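Local coordinates for hydrogenase 2 maturation peptidase (Thaumarchaeota archaeon SCGC AB-539-E09, PDB 5TTX), which probably cleaves a C-terminal extension from the precursor of a hydrogenase large subunit during its maturation, at residues I83-A97 and L109-V123. Residues are numbered along the deposited sequence; the frame is centred on the assembly and turned at random.
Sequences ILEVRGLDEDISQLA and LLKFAKSIGVLPGEV
Ile-93 and Ile-116 interlock as knobs into holes between two nearly antiparallel helices, 86-97 and 109-116; their N-to-C directions are 166° apart and their axes come within 10.2 Å. Ile-93 enters among Leu-109, Phe-112, Ala-113 and Ile-116. With CG1 anti to the carbonyl carbon (chi1 -66°) and the chain extended beyond it, CD1 reaches the CE2 corner of the Phe-112 ring, while Ile-93 CG2 rests 3.8 Å from Ala-113 CB, a short side chain that forms one wall of the hole. Ile-116 returns the fit among Val-86, Leu-89, Asp-90 and Ile-93; its CG2 lies 3.7 Å from Leu-89 CD2. At the C-terminal end of segment 83-97 Leu-109 CD2 lies against Ala-97, and at the start of helix 86-97 Val-86 splits its branches: CG1 touches Ile-116 and Leu-119, and CG2 meets Val-123 CG2 at 3.7 Å.

A polar cluster forms round Arg-87, which, bent at chi2 and chi3, grips Asp-90 side-on: NE and NH1 both donate to OD2, each at 3.1 Å, from the same face of the carboxylate. Arg-87 NH1 and NH2 both point to Leu-119 O, in the guanidinium plane, through weak bonds, that of Arg-87 NH2 being 3.4 Å. A lysine in place of Asp-90 would probably leave Arg-87 without its salt-bridge mate and let the guanidinium swing away from Leu-119 O. Separately, where the chain leaves strand 79-83 and later re-enters the sheet in strand 122-128, Leu-84 N gives Val-123 O a weak hydrogen bond.

In the second subunit, the counterparts of Leu-89 and Phe-112 pack against these same residues, and Gln-95 bonds Ser-82 of that neighbour. The chemistry thus implies a helical hairpin projecting from the sheet, zipped mainly by aliphatic side chains and serving also as a subunit interface, while an intrahelical salt bridge holds Arg-87 beside the turn 116-119, whose backbone its guanidinium bonds weakly.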
ATOM      1  N   ILE A  83     -17.655  20.577  24.670  1.00 39.38           N
ATOM      2  CA  ILE A  83     -17.495  19.176  24.336  1.00 41.99           C
ATOM      3  C   ILE A  83     -16.338  19.064  23.355  1.00 47.46           C
ATOM      4  O   ILE A  83     -16.282  19.793  22.361  1.00 53.96           O
ATOM      5  CB  ILE A  83     -18.785  18.615  23.718  1.00 44.74           C
ATOM      6  CG1 ILE A  83     -19.958  18.817  24.686  1.00 39.65           C
ATOM      7  CG2 ILE A  83     -18.608  17.161  23.307  1.00 42.32           C
ATOM      8  CD1 ILE A  83     -19.863  17.972  25.933  1.00 40.15           C
ATOM      9  N   LEU A  84     -15.422  18.172  23.638  1.00 41.20           N
ATOM     10  CA  LEU A  84     -14.419  17.761  22.681  1.00 36.21           C
ATOM     11  C   LEU A  84     -14.914  16.488  22.003  1.00 40.50           C
ATOM     12  O   LEU A  84     -14.990  15.435  22.638  1.00 40.98           O
ATOM     13  CB  LEU A  84     -13.087  17.524  23.373  1.00 28.95           C
ATOM     14  CG  LEU A  84     -12.073  17.024  22.356  1.00 41.08           C
ATOM     15  CD1 LEU A  84     -11.817  18.150  21.343  1.00 39.58           C
ATOM     16  CD2 LEU A  84     -10.791  16.584  23.052  1.00 48.32           C
ATOM     17  N   GLU A  85     -15.222  16.575  20.708  1.00 45.28           N
ATOM     18  CA  GLU A  85     -15.717  15.430  19.936  1.00 44.38           C
ATOM     19  C   GLU A  85     -14.530  14.595  19.448  1.00 46.49           C
ATOM     20  O   GLU A  85     -13.968  14.831  18.370  1.00 49.19           O
ATOM     21  CB  GLU A  85     -16.577  15.920  18.778  1.00 49.40           C
ATOM     22  CG  GLU A  85     -18.076  15.737  18.982  1.00 63.53           C
ATOM     23  CD  GLU A  85     -18.897  16.842  18.349  1.00 73.55           C
ATOM     24  OE1 GLU A  85     -18.317  17.715  17.672  1.00 77.71           O
ATOM     25  OE2 GLU A  85     -20.129  16.844  18.544  1.00 82.35           O
ATOM     26  N   VAL A  86     -14.159  13.577  20.234  1.00 38.25           N
ATOM     27  CA  VAL A  86     -12.875  12.911  20.021  1.00 42.78           C
ATOM     28  C   VAL A  86     -12.927  11.917  18.858  1.00 39.55           C
ATOM     29  O   VAL A  86     -11.942  11.765  18.130  1.00 39.07           O
ATOM     30  CB  VAL A  86     -12.386  12.243  21.319  1.00 49.70           C
ATOM     31  CG1 VAL A  86     -11.019  11.592  21.097  1.00 50.35           C
ATOM     32  CG2 VAL A  86     -12.282  13.275  22.433  1.00 42.80           C
ATOM     33  N   ARG A  87     -14.045  11.214  18.650  1.00 38.06           N
ATOM     34  CA  ARG A  87     -14.095  10.329  17.484  1.00 48.19           C
ATOM     35  C   ARG A  87     -13.998  11.143  16.197  1.00 39.44           C
ATOM     36  O   ARG A  87     -13.282  10.763  15.268  1.00 43.60           O
ATOM     37  CB  ARG A  87     -15.354   9.444  17.489  1.00 52.67           C
ATOM     38  CG  ARG A  87     -15.353   8.263  18.531  1.00 65.16           C
ATOM     39  CD  ARG A  87     -14.278   7.110  18.341  1.00 57.30           C
ATOM     40  NE  ARG A  87     -12.910   7.424  18.805  1.00 63.24           N
ATOM     41  CZ  ARG A  87     -12.481   7.452  20.081  1.00 63.45           C
ATOM     42  NH1 ARG A  87     -11.215   7.747  20.354  1.00 64.40           N
ATOM     43  NH2 ARG A  87     -13.291   7.215  21.100  1.00 54.98           N
ATOM     44  N   GLY A  88     -14.661  12.299  16.150  1.00 38.38           N
ATOM     45  CA  GLY A  88     -14.465  13.202  15.029  1.00 39.81           C
ATOM     46  C   GLY A  88     -13.008  13.590  14.861  1.00 49.05           C
ATOM     47  O   GLY A  88     -12.493  13.641  13.739  1.00 53.05           O
ATOM     48  N   LEU A  89     -12.316  13.821  15.979  1.00 40.42           N
ATOM     49  CA  LEU A  89     -10.922  14.241  15.914  1.00 40.46           C
ATOM     50  C   LEU A  89     -10.021  13.146  15.342  1.00 45.64           C
ATOM     51  O   LEU A  89      -9.110  13.451  14.562  1.00 46.51           O
ATOM     52  CB  LEU A  89     -10.450  14.674  17.296  1.00 39.98           C
ATOM     53  CG  LEU A  89      -8.963  14.970  17.479  1.00 45.19           C
ATOM     54  CD1 LEU A  89      -8.513  16.131  16.595  1.00 38.61           C
ATOM     55  CD2 LEU A  89      -8.660  15.241  18.961  1.00 31.88           C
ATOM     56  N   ASP A  90     -10.256  11.873  15.701  1.00 46.05           N
ATOM     57  CA  ASP A  90      -9.557  10.766  15.039  1.00 54.12           C
ATOM     58  C   ASP A  90      -9.684  10.872  13.530  1.00 56.56           C
ATOM     59  O   ASP A  90      -8.685  10.834  12.796  1.00 57.95           O
ATOM     60  CB  ASP A  90     -10.123   9.411  15.465  1.00 64.57           C
ATOM     61  CG  ASP A  90      -9.998   9.154  16.942  1.00 83.48           C
ATOM     62  OD1 ASP A  90      -9.645  10.094  17.673  1.00 92.18           O
ATOM     63  OD2 ASP A  90     -10.257   8.006  17.372  1.00 87.61           O
ATOM     64  N   GLU A  91     -10.923  10.976  13.053  1.00 54.36           N
ATOM     65  CA  GLU A  91     -11.165  11.021  11.622  1.00 53.45           C
ATOM     66  C   GLU A  91     -10.373  12.136  10.969  1.00 56.36           C
ATOM     67  O   GLU A  91      -9.766  11.933   9.905  1.00 56.80           O
ATOM     68  CB  GLU A  91     -12.655  11.183  11.351  1.00 49.16           C
ATOM     69  CG  GLU A  91     -13.403   9.892  11.444  1.00 51.31           C
ATOM     70  CD  GLU A  91     -12.805   8.807  10.561  1.00 59.75           C
ATOM     71  OE1 GLU A  91     -12.139   7.909  11.111  1.00 64.30           O
ATOM     72  OE2 GLU A  91     -12.984   8.849   9.320  1.00 63.71           O
ATOM     73  N   ASP A  92     -10.343  13.315  11.602  1.00 42.09           N
ATOM     74  CA  ASP A  92      -9.581  14.419  11.029  1.00 47.12           C
ATOM     75  C   ASP A  92      -8.100  14.089  10.964  1.00 49.40           C
ATOM     76  O   ASP A  92      -7.413  14.507  10.025  1.00 59.95           O
ATOM     77  CB  ASP A  92      -9.814  15.702  11.829  1.00 45.67           C
ATOM     78  CG  ASP A  92     -11.259  16.137  11.800  1.00 51.31           C
ATOM     79  OD1 ASP A  92     -11.957  15.753  10.848  1.00 64.29           O
ATOM     80  OD2 ASP A  92     -11.714  16.847  12.724  1.00 63.06           O
ATOM     81  N   ILE A  93      -7.589  13.337  11.939  1.00 47.28           N
ATOM     82  CA  ILE A  93      -6.185  12.943  11.910  1.00 44.60           C
ATOM     83  C   ILE A  93      -5.924  11.948  10.778  1.00 51.94           C
ATOM     84  O   ILE A  93      -4.925  12.059  10.061  1.00 62.33           O
ATOM     85  CB  ILE A  93      -5.776  12.387  13.283  1.00 43.51           C
ATOM     86  CG1 ILE A  93      -5.831  13.504  14.325  1.00 41.96           C
ATOM     87  CG2 ILE A  93      -4.367  11.792  13.242  1.00 38.41           C
ATOM     88  CD1 ILE A  93      -5.539  13.021  15.708  1.00 44.12           C
ATOM     89  N   SER A  94      -6.827  10.976  10.581  1.00 55.80           N
ATOM     90  CA  SER A  94      -6.732  10.086   9.421  1.00 50.06           C
ATOM     91  C   SER A  94      -6.748  10.868   8.117  1.00 52.21           C
ATOM     92  O   SER A  94      -5.974  10.574   7.186  1.00 53.15           O
ATOM     93  CB  SER A  94      -7.877   9.082   9.416  1.00 53.10           C
ATOM     94  OG  SER A  94      -7.927   8.343  10.622  1.00 63.39           O
ATOM     95  N   GLN A  95      -7.628  11.860   8.017  1.00 46.37           N
ATOM     96  CA  GLN A  95      -7.652  12.662   6.802  1.00 51.02           C
ATOM     97  C   GLN A  95      -6.327  13.377   6.609  1.00 60.59           C
ATOM     98  O   GLN A  95      -5.829  13.494   5.483  1.00 60.15           O
ATOM     99  CB  GLN A  95      -8.805  13.658   6.847  1.00 47.76           C
ATOM    100  CG  GLN A  95     -10.186  13.016   6.768  1.00 50.90           C
ATOM    101  CD  GLN A  95     -11.292  14.037   6.933  1.00 72.44           C
ATOM    102  OE1 GLN A  95     -11.682  14.693   5.971  1.00 79.53           O
ATOM    103  NE2 GLN A  95     -11.793  14.191   8.162  1.00 80.48           N
ATOM    104  N   LEU A  96      -5.728  13.840   7.708  1.00 58.58           N
ATOM    105  CA  LEU A  96      -4.409  14.452   7.640  1.00 47.98           C
ATOM    106  C   LEU A  96      -3.344  13.424   7.272  1.00 49.03           C
ATOM    107  O   LEU A  96      -2.426  13.717   6.493  1.00 45.05           O
ATOM    108  CB  LEU A  96      -4.097  15.108   8.989  1.00 58.83           C
ATOM    109  CG  LEU A  96      -3.448  16.491   9.028  1.00 59.95           C
ATOM    110  CD1 LEU A  96      -4.085  17.415   8.018  1.00 61.88           C
ATOM    111  CD2 LEU A  96      -3.565  17.084  10.417  1.00 54.44           C
ATOM    112  N   ALA A  97      -3.445  12.214   7.833  1.00 49.20           N
ATOM    113  CA  ALA A  97      -2.482  11.160   7.522  1.00 54.75           C
ATOM    114  C   ALA A  97      -2.530  10.778   6.043  1.00 72.35           C
ATOM    115  O   ALA A  97      -1.487  10.552   5.416  1.00 82.04           O
ATOM    116  CB  ALA A  97      -2.748   9.941   8.409  1.00 46.37           C
ATOM    117  N   LEU A 109       2.496  12.004  13.617  1.00 49.97           N
ATOM    118  CA  LEU A 109       1.046  12.063  13.530  1.00 44.37           C
ATOM    119  C   LEU A 109       0.394  10.776  14.020  1.00 52.81           C
ATOM    120  O   LEU A 109      -0.729  10.806  14.539  1.00 54.61           O
ATOM    121  CB  LEU A 109       0.651  12.327  12.089  1.00 41.30           C
ATOM    122  CG  LEU A 109      -0.797  12.585  11.782  1.00 44.01           C
ATOM    123  CD1 LEU A 109      -1.199  13.832  12.561  1.00 46.90           C
ATOM    124  CD2 LEU A 109      -0.876  12.817  10.332  1.00 41.74           C
ATOM    125  N   LEU A 110       1.068   9.640  13.841  1.00 53.90           N
ATOM    126  CA  LEU A 110       0.524   8.349  14.249  1.00 54.79           C
ATOM    127  C   LEU A 110       0.650   8.150  15.756  1.00 49.12           C
ATOM    128  O   LEU A 110      -0.225   7.536  16.379  1.00 49.24           O
ATOM    129  CB  LEU A 110       1.243   7.224  13.489  1.00 48.60           C
ATOM    130  CG  LEU A 110       0.730   6.907  12.084  1.00 50.57           C
ATOM    131  CD1 LEU A 110       1.579   5.818  11.376  1.00 48.55           C
ATOM    132  CD2 LEU A 110      -0.732   6.490  12.176  1.00 46.43           C
ATOM    133  N   LYS A 111       1.754   8.635  16.327  1.00 42.65           N
ATOM    134  CA  LYS A 111       1.938   8.680  17.776  1.00 49.34           C
ATOM    135  C   LYS A 111       0.858   9.525  18.434  1.00 47.21           C
ATOM    136  O   LYS A 111       0.198   9.092  19.385  1.00 55.24           O
ATOM    137  CB  LYS A 111       3.319   9.250  18.100  1.00 43.03           C
ATOM    138  CG  LYS A 111       4.467   8.299  17.889  1.00 53.86           C
ATOM    139  CD  LYS A 111       5.822   9.025  17.911  1.00 56.00           C
ATOM    140  CE  LYS A 111       6.960   8.066  17.512  1.00 63.76           C
ATOM    141  NZ  LYS A 111       8.185   8.766  16.992  1.00 66.05           N
ATOM    142  N   PHE A 112       0.661  10.739  17.923  1.00 39.87           N
ATOM    143  CA  PHE A 112      -0.418  11.591  18.392  1.00 38.98           C
ATOM    144  C   PHE A 112      -1.755  10.865  18.324  1.00 54.74           C
ATOM    145  O   PHE A 112      -2.547  10.911  19.269  1.00 57.80           O
ATOM    146  CB  PHE A 112      -0.435  12.863  17.552  1.00 36.79           C
ATOM    147  CG  PHE A 112      -1.544  13.786  17.877  1.00 45.21           C
ATOM    148  CD1 PHE A 112      -1.686  14.296  19.150  1.00 45.84           C
ATOM    149  CD2 PHE A 112      -2.438  14.181  16.903  1.00 42.95           C
ATOM    150  CE1 PHE A 112      -2.711  15.161  19.449  1.00 38.79           C
ATOM    151  CE2 PHE A 112      -3.464  15.052  17.207  1.00 42.71           C
ATOM    152  CZ  PHE A 112      -3.599  15.534  18.479  1.00 37.50           C
ATOM    153  N   ALA A 113      -2.012  10.165  17.215  1.00 50.12           N
ATOM    154  CA  ALA A 113      -3.257   9.423  17.084  1.00 47.88           C
ATOM    155  C   ALA A 113      -3.316   8.240  18.054  1.00 50.97           C
ATOM    156  O   ALA A 113      -4.414   7.818  18.437  1.00 46.19           O
ATOM    157  CB  ALA A 113      -3.439   8.950  15.632  1.00 39.39           C
ATOM    158  N   LYS A 114      -2.163   7.685  18.458  1.00 45.70           N
ATOM    159  CA  LYS A 114      -2.192   6.585  19.422  1.00 50.14           C
ATOM    160  C   LYS A 114      -2.773   7.037  20.759  1.00 56.91           C
ATOM    161  O   LYS A 114      -3.531   6.296  21.399  1.00 61.47           O
ATOM    162  CB  LYS A 114      -0.799   6.004  19.616  1.00 58.50           C
ATOM    163  CG  LYS A 114      -0.763   4.811  20.560  1.00 70.74           C
ATOM    164  CD  LYS A 114       0.631   4.178  20.599  1.00 85.29           C
ATOM    165  CE  LYS A 114       1.718   5.211  20.926  1.00 87.56           C
ATOM    166  NZ  LYS A 114       3.078   4.777  20.486  1.00 86.06           N
ATOM    167  N   SER A 115      -2.445   8.257  21.191  1.00 44.01           N
ATOM    168  CA  SER A 115      -3.078   8.807  22.381  1.00 54.41           C
ATOM    169  C   SER A 115      -4.569   9.052  22.147  1.00 63.13           C
ATOM    170  O   SER A 115      -5.426   8.500  22.851  1.00 63.34           O
ATOM    171  CB  SER A 115      -2.370  10.096  22.785  1.00 51.54           C
ATOM    172  OG  SER A 115      -0.957   9.917  22.739  1.00 66.10           O
ATOM    173  N   ILE A 116      -4.889   9.882  21.152  1.00 59.41           N
ATOM    174  CA  ILE A 116      -6.266  10.304  20.895  1.00 55.66           C
ATOM    175  C   ILE A 116      -7.186   9.098  20.721  1.00 60.78           C
ATOM    176  O   ILE A 116      -8.340   9.107  21.164  1.00 63.00           O
ATOM    177  CB  ILE A 116      -6.288  11.236  19.664  1.00 51.56           C
ATOM    178  CG1 ILE A 116      -5.385  12.432  19.911  1.00 54.62           C
ATOM    179  CG2 ILE A 116      -7.653  11.753  19.376  1.00 50.15           C
ATOM    180  CD1 ILE A 116      -5.792  13.236  21.119  1.00 49.61           C
ATOM    181  N   GLY A 117      -6.679   8.030  20.099  1.00 65.19           N
ATOM    182  CA  GLY A 117      -7.483   6.859  19.780  1.00 58.77           C
ATOM    183  C   GLY A 117      -8.062   6.116  20.976  1.00 64.52           C
ATOM    184  O   GLY A 117      -8.986   5.307  20.796  1.00 61.55           O
ATOM    185  N   VAL A 118      -7.550   6.358  22.185  1.00 59.50           N
ATOM    186  CA  VAL A 118      -8.036   5.668  23.376  1.00 57.90           C
ATOM    187  C   VAL A 118      -8.705   6.592  24.385  1.00 63.56           C
ATOM    188  O   VAL A 118      -9.273   6.090  25.367  1.00 70.49           O
ATOM    189  CB  VAL A 118      -6.917   4.863  24.072  1.00 59.41           C
ATOM    190  CG1 VAL A 118      -6.359   3.780  23.153  1.00 57.65           C
ATOM    191  CG2 VAL A 118      -5.833   5.781  24.538  1.00 58.25           C
ATOM    192  N   LEU A 119      -8.654   7.917  24.203  1.00 57.11           N
ATOM    193  CA  LEU A 119      -9.512   8.795  24.988  1.00 48.37           C
ATOM    194  C   LEU A 119     -10.958   8.335  24.828  1.00 50.94           C
ATOM    195  O   LEU A 119     -11.297   7.741  23.804  1.00 56.62           O
ATOM    196  CB  LEU A 119      -9.403  10.252  24.532  1.00 40.47           C
ATOM    197  CG  LEU A 119      -8.092  11.036  24.645  1.00 49.90           C
ATOM    198  CD1 LEU A 119      -8.294  12.543  24.295  1.00 39.12           C
ATOM    199  CD2 LEU A 119      -7.466  10.866  26.021  1.00 38.06           C
ATOM    200  N   PRO A 120     -11.765   8.420  25.877  0.50 53.03           N
ATOM    201  CA  PRO A 120     -13.161   8.005  25.760  0.50 51.61           C
ATOM    202  C   PRO A 120     -13.938   8.989  24.910  0.50 51.37           C
ATOM    203  O   PRO A 120     -13.640  10.184  24.877  0.50 50.91           O
ATOM    204  CB  PRO A 120     -13.659   8.002  27.211  0.50 51.86           C
ATOM    205  CG  PRO A 120     -12.671   8.821  27.970  0.50 50.49           C
ATOM    206  CD  PRO A 120     -11.363   8.655  27.276  0.50 50.89           C
ATOM    207  N   GLY A 121     -14.942   8.460  24.206  0.50 52.19           N
ATOM    208  CA  GLY A 121     -15.750   9.265  23.306  0.50 51.09           C
ATOM    209  C   GLY A 121     -16.564  10.345  23.987  0.50 49.44           C
ATOM    210  O   GLY A 121     -17.004  11.284  23.313  0.50 47.89           O
ATOM    211  N   GLU A 122     -16.760  10.247  25.303  0.50 40.51           N
ATOM    212  CA  GLU A 122     -17.561  11.207  26.067  0.50 41.80           C
ATOM    213  C   GLU A 122     -16.638  12.128  26.868  0.50 34.20           C
ATOM    214  O   GLU A 122     -16.200  11.775  27.967  0.50 28.12           O
ATOM    215  CB  GLU A 122     -18.535  10.467  26.980  0.50 39.02           C
ATOM    216  CG  GLU A 122     -19.445   9.542  26.236  0.50 43.72           C
ATOM    217  CD  GLU A 122     -20.803  10.153  25.985  0.50 52.87           C
ATOM    218  OE1 GLU A 122     -21.417  10.638  26.958  0.50 55.42           O
ATOM    219  OE2 GLU A 122     -21.251  10.156  24.818  0.50 55.41           O
ATOM    220  N   VAL A 123     -16.372  13.318  26.320  0.50 38.64           N
ATOM    221  CA  VAL A 123     -15.452  14.302  26.903  0.50 32.91           C
ATOM    222  C   VAL A 123     -16.170  15.643  27.028  0.50 29.70           C
ATOM    223  O   VAL A 123     -16.656  16.192  26.031  0.50 27.37           O
ATOM    224  CB  VAL A 123     -14.166  14.458  26.071  0.50 33.23           C
ATOM    225  CG1 VAL A 123     -13.220  15.492  26.715  0.50 31.41           C
ATOM    226  CG2 VAL A 123     -13.461  13.123  25.935  0.50 29.96           C
TER